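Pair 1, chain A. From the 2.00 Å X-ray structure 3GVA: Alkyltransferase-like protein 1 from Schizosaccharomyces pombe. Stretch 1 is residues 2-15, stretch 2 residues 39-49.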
# COMPACT_ATOMS: atom_id res chain seq x y z
N ARG A 2 3.21 8.19 -21.33
CA ARG A 2 3.58 8.95 -20.10
C ARG A 2 3.70 8.04 -18.89
O ARG A 2 4.44 8.32 -17.95
CB ARG A 2 2.54 10.04 -19.82
CG ARG A 2 2.78 10.79 -18.52
CD ARG A 2 4.16 11.42 -18.49
NE ARG A 2 4.79 11.32 -17.17
CZ ARG A 2 4.27 11.79 -16.04
NH1 ARG A 2 4.91 11.65 -14.89
NH2 ARG A 2 3.10 12.42 -16.06
N MET A 3 2.95 6.94 -18.92
CA MET A 3 2.95 5.98 -17.82
C MET A 3 4.34 5.47 -17.43
O MET A 3 4.62 5.30 -16.24
CB MET A 3 2.06 4.78 -18.17
CG MET A 3 0.57 5.09 -18.11
SD MET A 3 0.01 5.54 -16.45
CE MET A 3 -0.09 7.35 -16.59
N ASP A 4 5.21 5.24 -18.40
CA ASP A 4 6.55 4.75 -18.08
C ASP A 4 7.22 5.62 -17.02
O ASP A 4 7.74 5.11 -16.02
CB ASP A 4 7.42 4.67 -19.34
CG ASP A 4 7.64 6.03 -20.00
OD1 ASP A 4 8.60 6.15 -20.78
OD2 ASP A 4 6.85 6.96 -19.74
N GLU A 5 7.20 6.94 -17.22
CA GLU A 5 7.80 7.83 -16.25
C GLU A 5 6.92 8.01 -15.01
O GLU A 5 7.43 8.24 -13.91
CB GLU A 5 8.12 9.19 -16.87
CG GLU A 5 9.13 9.96 -16.05
CD GLU A 5 9.80 11.10 -16.79
OE1 GLU A 5 10.18 10.91 -17.97
OE2 GLU A 5 9.96 12.19 -16.19
N PHE A 6 5.60 7.91 -15.18
CA PHE A 6 4.68 8.06 -14.06
C PHE A 6 4.90 6.96 -13.03
O PHE A 6 4.90 7.21 -11.83
CB PHE A 6 3.22 8.02 -14.54
CG PHE A 6 2.22 8.12 -13.42
CD1 PHE A 6 2.08 9.30 -12.68
CD2 PHE A 6 1.42 7.02 -13.08
CE1 PHE A 6 1.17 9.38 -11.63
CE2 PHE A 6 0.52 7.09 -12.02
CZ PHE A 6 0.39 8.27 -11.29
N TYR A 7 5.07 5.73 -13.50
CA TYR A 7 5.28 4.59 -12.62
C TYR A 7 6.49 4.80 -11.72
O TYR A 7 6.42 4.56 -10.52
CB TYR A 7 5.46 3.30 -13.44
CG TYR A 7 4.17 2.70 -13.96
CD1 TYR A 7 2.99 3.43 -14.01
CD2 TYR A 7 4.14 1.38 -14.42
CE1 TYR A 7 1.80 2.87 -14.50
CE2 TYR A 7 2.96 0.81 -14.92
CZ TYR A 7 1.80 1.56 -14.95
OH TYR A 7 0.64 1.00 -15.44
N THR A 8 7.59 5.26 -12.30
CA THR A 8 8.81 5.50 -11.53
C THR A 8 8.60 6.59 -10.47
O THR A 8 9.18 6.53 -9.39
CB THR A 8 9.99 5.88 -12.45
OG1 THR A 8 9.73 7.14 -13.09
CG2 THR A 8 10.16 4.82 -13.53
N LYS A 9 7.76 7.57 -10.79
CA LYS A 9 7.45 8.66 -9.87
C LYS A 9 6.63 8.11 -8.70
O LYS A 9 6.75 8.56 -7.55
CB LYS A 9 6.66 9.75 -10.60
CG LYS A 9 6.67 11.10 -9.92
CD LYS A 9 5.87 12.13 -10.71
CE LYS A 9 6.08 13.53 -10.16
NZ LYS A 9 5.81 13.62 -8.69
N VAL A 10 5.78 7.13 -9.02
CA VAL A 10 4.95 6.49 -8.01
C VAL A 10 5.85 5.66 -7.09
O VAL A 10 5.75 5.76 -5.87
CB VAL A 10 3.90 5.56 -8.67
CG1 VAL A 10 3.28 4.64 -7.62
CG2 VAL A 10 2.81 6.40 -9.35
N TYR A 11 6.74 4.86 -7.69
CA TYR A 11 7.64 4.04 -6.89
C TYR A 11 8.53 4.89 -5.99
O TYR A 11 8.78 4.51 -4.85
CB TYR A 11 8.50 3.13 -7.79
CG TYR A 11 7.66 2.26 -8.70
CD1 TYR A 11 6.34 1.91 -8.36
CD2 TYR A 11 8.16 1.80 -9.92
CE1 TYR A 11 5.56 1.13 -9.20
CE2 TYR A 11 7.39 1.02 -10.77
CZ TYR A 11 6.09 0.69 -10.41
OH TYR A 11 5.31 -0.08 -11.25
N ASP A 12 8.98 6.03 -6.50
CA ASP A 12 9.81 6.94 -5.72
C ASP A 12 9.03 7.38 -4.50
O ASP A 12 9.56 7.45 -3.40
CB ASP A 12 10.17 8.20 -6.52
CG ASP A 12 11.28 7.97 -7.51
OD1 ASP A 12 12.22 7.22 -7.18
OD2 ASP A 12 11.22 8.55 -8.62
N ALA A 13 7.75 7.69 -4.71
CA ALA A 13 6.90 8.13 -3.62
C ALA A 13 6.70 7.03 -2.59
O ALA A 13 6.76 7.29 -1.39
CB ALA A 13 5.55 8.61 -4.17
N VAL A 14 6.47 5.81 -3.04
CA VAL A 14 6.27 4.69 -2.12
C VAL A 14 7.54 4.44 -1.30
O VAL A 14 7.48 4.15 -0.10
CB VAL A 14 5.87 3.40 -2.89
CG1 VAL A 14 5.74 2.23 -1.92
CG2 VAL A 14 4.54 3.62 -3.62
N CYS A 15 8.70 4.56 -1.95
CA CYS A 15 9.97 4.36 -1.26
C CYS A 15 10.14 5.37 -0.13
O CYS A 15 11.00 5.20 0.74
CB CYS A 15 11.14 4.50 -2.24
SG CYS A 15 11.33 3.12 -3.38
N ARG A 39 -6.23 5.71 -9.85
CA ARG A 39 -6.32 4.39 -10.46
C ARG A 39 -5.03 4.04 -11.19
O ARG A 39 -4.65 2.87 -11.25
CB ARG A 39 -7.52 4.30 -11.41
CG ARG A 39 -8.86 4.28 -10.66
CD ARG A 39 -10.04 4.03 -11.60
NE ARG A 39 -10.07 2.66 -12.11
CZ ARG A 39 -10.87 2.24 -13.08
NH1 ARG A 39 -11.73 3.08 -13.65
NH2 ARG A 39 -10.83 0.98 -13.48
N GLN A 40 -4.36 5.05 -11.73
CA GLN A 40 -3.09 4.84 -12.43
C GLN A 40 -2.05 4.41 -11.40
O GLN A 40 -1.22 3.54 -11.68
CB GLN A 40 -2.62 6.12 -13.12
CG GLN A 40 -3.38 6.46 -14.40
CD GLN A 40 -4.83 6.81 -14.14
OE1 GLN A 40 -5.14 7.61 -13.26
NE2 GLN A 40 -5.73 6.23 -14.93
N VAL A 41 -2.09 5.03 -10.23
CA VAL A 41 -1.17 4.68 -9.15
C VAL A 41 -1.40 3.20 -8.83
O VAL A 41 -0.45 2.43 -8.70
CB VAL A 41 -1.44 5.52 -7.88
CG1 VAL A 41 -0.64 4.97 -6.70
CG2 VAL A 41 -1.09 6.96 -8.14
N GLY A 42 -2.67 2.82 -8.72
CA GLY A 42 -3.00 1.43 -8.44
C GLY A 42 -2.44 0.50 -9.51
O GLY A 42 -2.00 -0.61 -9.21
N GLN A 43 -2.45 0.95 -10.75
CA GLN A 43 -1.94 0.17 -11.86
C GLN A 43 -0.42 0.03 -11.72
O GLN A 43 0.14 -1.06 -11.90
CB GLN A 43 -2.29 0.87 -13.18
CG GLN A 43 -2.75 -0.05 -14.29
CD GLN A 43 -3.99 -0.85 -13.92
OE1 GLN A 43 -4.99 -0.29 -13.47
NE2 GLN A 43 -3.93 -2.16 -14.13
N ALA A 44 0.25 1.13 -11.40
CA ALA A 44 1.70 1.10 -11.22
C ALA A 44 2.07 0.06 -10.17
O ALA A 44 2.99 -0.74 -10.35
CB ALA A 44 2.21 2.47 -10.79
N MET A 45 1.35 0.09 -9.06
CA MET A 45 1.60 -0.82 -7.95
C MET A 45 1.32 -2.27 -8.33
O MET A 45 2.02 -3.18 -7.90
CB MET A 45 0.75 -0.43 -6.73
CG MET A 45 1.10 0.93 -6.17
SD MET A 45 2.88 1.06 -5.92
CE MET A 45 3.08 -0.06 -4.51
N LYS A 46 0.29 -2.47 -9.14
CA LYS A 46 -0.07 -3.81 -9.56
C LYS A 46 0.90 -4.41 -10.57
O LYS A 46 1.00 -5.63 -10.69
CB LYS A 46 -1.50 -3.82 -10.12
CG LYS A 46 -2.54 -3.41 -9.08
CD LYS A 46 -3.97 -3.57 -9.59
CE LYS A 46 -4.34 -5.04 -9.77
NZ LYS A 46 -5.80 -5.23 -10.01
N HIS A 47 1.65 -3.57 -11.27
CA HIS A 47 2.62 -4.06 -12.25
C HIS A 47 4.01 -4.31 -11.67
O HIS A 47 4.92 -4.68 -12.41
CB HIS A 47 2.71 -3.08 -13.43
CG HIS A 47 1.45 -2.98 -14.22
ND1 HIS A 47 1.33 -2.17 -15.33
CD2 HIS A 47 0.24 -3.58 -14.07
CE1 HIS A 47 0.11 -2.28 -15.83
NE2 HIS A 47 -0.57 -3.13 -15.09
N LEU A 48 4.17 -4.11 -10.37
CA LEU A 48 5.47 -4.33 -9.72
C LEU A 48 5.82 -5.80 -9.63
O LEU A 48 4.96 -6.64 -9.38
CB LEU A 48 5.48 -3.73 -8.31
CG LEU A 48 5.87 -2.26 -8.15
CD1 LEU A 48 5.70 -1.82 -6.69
CD2 LEU A 48 7.32 -2.07 -8.60
N HIS A 49 7.10 -6.10 -9.83
CA HIS A 49 7.59 -7.47 -9.73
C HIS A 49 7.49 -7.87 -8.25
O HIS A 49 7.83 -7.09 -7.37
CB HIS A 49 9.04 -7.54 -10.20
CG HIS A 49 9.60 -8.93 -10.24
ND1 HIS A 49 9.44 -9.76 -11.33
CD2 HIS A 49 10.30 -9.63 -9.32
CE1 HIS A 49 10.03 -10.92 -11.08
NE2 HIS A 49 10.56 -10.86 -9.87

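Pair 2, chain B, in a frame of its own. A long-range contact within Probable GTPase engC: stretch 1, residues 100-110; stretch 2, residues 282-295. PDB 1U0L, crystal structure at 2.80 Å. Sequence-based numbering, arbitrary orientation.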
# COMPACT_ATOMS: atom_id res chain seq x y z
N SER B 100 -1.06 12.38 -11.97
CA SER B 100 0.20 12.61 -12.66
C SER B 100 1.12 11.43 -12.39
O SER B 100 1.06 10.82 -11.32
CB SER B 100 0.87 13.86 -12.12
OG SER B 100 1.37 13.61 -10.81
N THR B 101 2.00 11.12 -13.34
CA THR B 101 2.93 10.02 -13.14
C THR B 101 3.76 10.31 -11.90
O THR B 101 4.16 9.40 -11.18
CB THR B 101 3.89 9.83 -14.34
OG1 THR B 101 4.66 11.03 -14.53
CG2 THR B 101 3.10 9.51 -15.61
N TYR B 102 4.02 11.59 -11.65
CA TYR B 102 4.81 11.97 -10.48
C TYR B 102 4.17 11.46 -9.18
O TYR B 102 4.84 10.85 -8.35
CB TYR B 102 4.96 13.49 -10.40
CG TYR B 102 5.62 13.95 -9.12
CD1 TYR B 102 7.01 13.91 -8.97
CD2 TYR B 102 4.85 14.40 -8.05
CE1 TYR B 102 7.61 14.30 -7.78
CE2 TYR B 102 5.44 14.79 -6.85
CZ TYR B 102 6.82 14.74 -6.73
OH TYR B 102 7.42 15.14 -5.55
N ILE B 103 2.87 11.71 -9.02
CA ILE B 103 2.16 11.24 -7.84
C ILE B 103 2.21 9.72 -7.82
O ILE B 103 2.47 9.12 -6.78
CB ILE B 103 0.67 11.71 -7.83
CG1 ILE B 103 0.56 13.02 -7.05
CG2 ILE B 103 -0.23 10.63 -7.20
CD1 ILE B 103 1.37 14.13 -7.63
N ILE B 104 1.98 9.11 -8.97
CA ILE B 104 2.02 7.65 -9.08
C ILE B 104 3.36 7.06 -8.63
O ILE B 104 3.40 6.06 -7.91
CB ILE B 104 1.79 7.17 -10.53
CG1 ILE B 104 0.39 7.52 -11.00
CG2 ILE B 104 1.96 5.68 -10.60
CD1 ILE B 104 0.09 7.03 -12.39
N ASP B 105 4.47 7.68 -9.05
CA ASP B 105 5.78 7.18 -8.68
C ASP B 105 6.12 7.42 -7.22
O ASP B 105 6.89 6.67 -6.62
CB ASP B 105 6.86 7.77 -9.59
CG ASP B 105 6.71 7.32 -11.03
OD1 ASP B 105 6.12 6.22 -11.24
OD2 ASP B 105 7.18 8.04 -11.94
N LYS B 106 5.53 8.46 -6.64
CA LYS B 106 5.79 8.74 -5.23
C LYS B 106 5.08 7.65 -4.43
O LYS B 106 5.60 7.17 -3.41
CB LYS B 106 5.27 10.12 -4.87
CG LYS B 106 5.32 10.41 -3.40
CD LYS B 106 5.37 11.87 -3.11
CE LYS B 106 6.69 12.45 -3.59
NZ LYS B 106 6.81 13.89 -3.19
N PHE B 107 3.91 7.25 -4.91
CA PHE B 107 3.15 6.20 -4.26
C PHE B 107 3.91 4.89 -4.34
O PHE B 107 4.06 4.18 -3.33
CB PHE B 107 1.78 6.05 -4.92
CG PHE B 107 0.71 6.84 -4.25
CD1 PHE B 107 -0.19 7.59 -5.00
CD2 PHE B 107 0.61 6.85 -2.86
CE1 PHE B 107 -1.19 8.34 -4.37
CE2 PHE B 107 -0.39 7.59 -2.22
CZ PHE B 107 -1.29 8.34 -2.98
N LEU B 108 4.41 4.56 -5.54
CA LEU B 108 5.17 3.34 -5.74
C LEU B 108 6.44 3.37 -4.88
O LEU B 108 6.78 2.38 -4.24
CB LEU B 108 5.54 3.18 -7.22
CG LEU B 108 4.35 2.91 -8.14
CD1 LEU B 108 4.79 3.00 -9.59
CD2 LEU B 108 3.75 1.55 -7.84
N VAL B 109 7.12 4.51 -4.84
CA VAL B 109 8.32 4.64 -4.02
C VAL B 109 7.98 4.25 -2.58
O VAL B 109 8.69 3.47 -1.95
CB VAL B 109 8.89 6.07 -4.05
CG1 VAL B 109 9.95 6.24 -2.97
CG2 VAL B 109 9.50 6.37 -5.41
N LEU B 110 6.87 4.78 -2.08
CA LEU B 110 6.41 4.48 -0.72
C LEU B 110 6.08 2.99 -0.53
O LEU B 110 6.44 2.39 0.49
CB LEU B 110 5.18 5.31 -0.38
CG LEU B 110 5.47 6.77 -0.05
CD1 LEU B 110 4.17 7.52 0.06
CD2 LEU B 110 6.27 6.87 1.24
N GLU B 282 11.09 8.03 -19.72
CA GLU B 282 11.60 9.33 -19.32
C GLU B 282 10.92 9.83 -18.04
O GLU B 282 11.59 10.33 -17.13
CB GLU B 282 11.38 10.35 -20.45
CG GLU B 282 11.99 9.94 -21.77
CD GLU B 282 11.84 10.99 -22.86
OE1 GLU B 282 12.22 10.71 -24.01
OE2 GLU B 282 11.33 12.09 -22.55
N SER B 283 9.60 9.66 -17.97
CA SER B 283 8.83 10.09 -16.81
C SER B 283 9.43 9.53 -15.54
O SER B 283 9.57 10.23 -14.55
CB SER B 283 7.38 9.64 -16.93
OG SER B 283 7.31 8.25 -17.20
N ARG B 284 9.78 8.25 -15.59
CA ARG B 284 10.36 7.60 -14.43
C ARG B 284 11.61 8.35 -13.99
O ARG B 284 11.69 8.85 -12.86
CB ARG B 284 10.70 6.14 -14.75
CG ARG B 284 9.46 5.26 -14.97
CD ARG B 284 8.67 5.05 -13.68
NE ARG B 284 9.39 4.15 -12.78
CZ ARG B 284 8.92 3.73 -11.61
NH1 ARG B 284 7.73 4.12 -11.18
NH2 ARG B 284 9.65 2.91 -10.86
N TYR B 285 12.58 8.43 -14.89
CA TYR B 285 13.82 9.12 -14.57
C TYR B 285 13.55 10.53 -14.02
O TYR B 285 14.05 10.92 -12.96
CB TYR B 285 14.71 9.24 -15.82
CG TYR B 285 16.02 9.88 -15.48
CD1 TYR B 285 16.97 9.18 -14.75
CD2 TYR B 285 16.27 11.21 -15.77
CE1 TYR B 285 18.13 9.80 -14.30
CE2 TYR B 285 17.43 11.84 -15.33
CZ TYR B 285 18.35 11.13 -14.59
OH TYR B 285 19.48 11.74 -14.08
N GLU B 286 12.73 11.27 -14.77
CA GLU B 286 12.35 12.63 -14.47
C GLU B 286 11.84 12.80 -13.05
O GLU B 286 12.37 13.63 -12.29
CB GLU B 286 11.28 13.07 -15.46
CG GLU B 286 10.86 14.52 -15.37
CD GLU B 286 9.86 14.88 -16.44
OE1 GLU B 286 8.75 14.31 -16.43
OE2 GLU B 286 10.18 15.73 -17.29
N ASN B 287 10.83 12.02 -12.69
CA ASN B 287 10.25 12.09 -11.36
C ASN B 287 11.24 11.68 -10.28
O ASN B 287 11.27 12.28 -9.18
CB ASN B 287 8.98 11.23 -11.31
CG ASN B 287 7.89 11.75 -12.22
OD1 ASN B 287 7.58 12.94 -12.21
ND2 ASN B 287 7.30 10.87 -13.02
N TYR B 288 12.07 10.67 -10.58
CA TYR B 288 13.08 10.21 -9.63
C TYR B 288 14.06 11.34 -9.32
O TYR B 288 14.39 11.59 -8.16
CB TYR B 288 13.85 9.01 -10.18
CG TYR B 288 15.16 8.81 -9.45
CD1 TYR B 288 15.19 8.54 -8.08
CD2 TYR B 288 16.38 9.03 -10.10
CE1 TYR B 288 16.38 8.50 -7.38
CE2 TYR B 288 17.58 9.00 -9.41
CZ TYR B 288 17.58 8.74 -8.05
OH TYR B 288 18.77 8.74 -7.37
N VAL B 289 14.53 12.03 -10.36
CA VAL B 289 15.46 13.15 -10.15
C VAL B 289 14.80 14.27 -9.36
O VAL B 289 15.41 14.84 -8.45
CB VAL B 289 15.97 13.71 -11.49
CG1 VAL B 289 16.80 14.95 -11.25
CG2 VAL B 289 16.80 12.65 -12.20
N LYS B 290 13.55 14.60 -9.70
CA LYS B 290 12.78 15.63 -9.00
C LYS B 290 12.73 15.25 -7.53
O LYS B 290 13.05 16.06 -6.65
CB LYS B 290 11.36 15.69 -9.56
CG LYS B 290 10.42 16.63 -8.79
CD LYS B 290 10.71 18.10 -9.06
CE LYS B 290 9.75 19.00 -8.28
NZ LYS B 290 8.33 18.63 -8.51
N MET B 291 12.33 14.01 -7.26
CA MET B 291 12.26 13.53 -5.89
C MET B 291 13.63 13.56 -5.23
O MET B 291 13.76 13.96 -4.07
CB MET B 291 11.68 12.10 -5.85
CG MET B 291 10.16 12.09 -5.68
SD MET B 291 9.39 10.48 -5.42
CE MET B 291 9.07 10.01 -7.10
N PHE B 292 14.66 13.16 -5.97
CA PHE B 292 16.01 13.16 -5.46
C PHE B 292 16.31 14.53 -4.86
O PHE B 292 16.52 14.67 -3.65
CB PHE B 292 17.02 12.86 -6.58
CG PHE B 292 18.44 12.78 -6.11
CD1 PHE B 292 18.94 11.60 -5.58
CD2 PHE B 292 19.26 13.90 -6.11
CE1 PHE B 292 20.23 11.54 -5.05
CE2 PHE B 292 20.55 13.86 -5.58
CZ PHE B 292 21.04 12.67 -5.05
N TYR B 293 16.31 15.55 -5.71
CA TYR B 293 16.58 16.91 -5.27
C TYR B 293 15.67 17.39 -4.12
O TYR B 293 16.10 18.15 -3.24
CB TYR B 293 16.51 17.84 -6.48
CG TYR B 293 17.74 17.76 -7.37
CD1 TYR B 293 17.66 18.00 -8.74
CD2 TYR B 293 19.00 17.46 -6.83
CE1 TYR B 293 18.79 17.92 -9.56
CE2 TYR B 293 20.14 17.39 -7.64
CZ TYR B 293 20.02 17.62 -9.00
OH TYR B 293 21.15 17.52 -9.79
N GLU B 294 14.42 16.93 -4.13
CA GLU B 294 13.46 17.29 -3.09
C GLU B 294 13.92 16.76 -1.74
O GLU B 294 13.65 17.37 -0.70
CB GLU B 294 12.09 16.72 -3.41
CG GLU B 294 11.22 17.65 -4.22
CD GLU B 294 9.92 17.01 -4.66
OE1 GLU B 294 9.27 16.34 -3.84
OE2 GLU B 294 9.55 17.18 -5.84
N LEU B 295 14.60 15.62 -1.74
CA LEU B 295 15.06 15.03 -0.49
C LEU B 295 16.34 15.69 0.00
O LEU B 295 16.63 15.66 1.20
CB LEU B 295 15.28 13.52 -0.66
CG LEU B 295 14.03 12.67 -0.97
CD1 LEU B 295 14.40 11.20 -1.17
CD2 LEU B 295 13.04 12.81 0.17

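Pair 1 and pair 2 share one backbone arrangement: two helices that cross steeply. The angle between their N-to-C directions is 81° in pair 1 and 70° in pair 2, with the same sign of crossing. The axes approach to 9.3 Å and 9.5 Å. Fourteen central residues superpose with an RMSD of 0.5 Å. The buried surface is the same in both, 538 Å².

The crossing is tightest at matched positions. In pair 1 the CA atoms of Tyr A7 and Ala A44 lie 5.2 Å apart. In pair 2 the CA atoms of Tyr B102 and Asn B287 lie 5.5 Å apart. Tyr A7 matches Tyr B102, and Ala A44 matches Asn B287.

The Tyr A7 ring lies directly against the second helix at Ala A44. Ala A44 CB is 3.4 Å from Tyr A7 CD1, over one face of the ring. Ala A44 CA also makes a CH-pi contact with that ring. In pair 2 the tyrosine uses another rotamer. Chi1 is m in Tyr A7 and t in Tyr B102, and the side-chain centres fall 4.6 Å apart after superposition. The Tyr B102 ring sits among Asn B287, Lys B290, Met B291 and Glu B294. Asn B287 OD1 lies at its edge, and Lys B290 NZ makes a cation-pi contact over its face.

Asn B287 has polar work at the crossing. Asn B287 ND2 donates to Thr B101 OG1 at 3.0 Å and to Asp B105 OD2 at 3.0 Å. The matched positions in pair 1 are apolar. Phe A6 takes the place of Thr B101, and Phe A6 CZ lies 3.7 Å from Val A41 CG2. Val A10 takes the place of Asp B105.

The Val A10 and Asp B105 side-chain centres nearly coincide, 0.7 Å apart, yet the chemistry differs. Val A10 CG1 packs 4.0 Å from Val A41 CG1, and the same atom reaches Met A45 SD at 4.0 Å. Val A41 matches Arg B284. There, Arg B284 NH1 meets Asp B105 OD1 at 2.6 Å in a salt bridge, although its hydrogen bond is weak. The arginine CB points away from the first helix, but the end of the side chain comes nearer.

Tyr A11 matches Lys B106. Tyr A11 OH donates to the backbone Ala A44 O at 2.6 Å, the one hydrogen bond assigned across pair 1. Its ring also receives Leu A48 CD2 over one face, with Leu A48 CD2 3.5 Å from Tyr A11 CZ. In pair 2, Lys B106 NZ forms a salt bridge with Glu B294 OE1 at 3.5 Å. Lys B106 CE lies 3.8 Å from Met B291 SD.

Leu A48 matches Met B291. The methionine side chain sits among Tyr B102, Asp B105, Lys B106 and Val B109. Pair 1 thus relies mainly on apolar and aromatic packing, while pair 2 adds charged and amide groups to the same crossing.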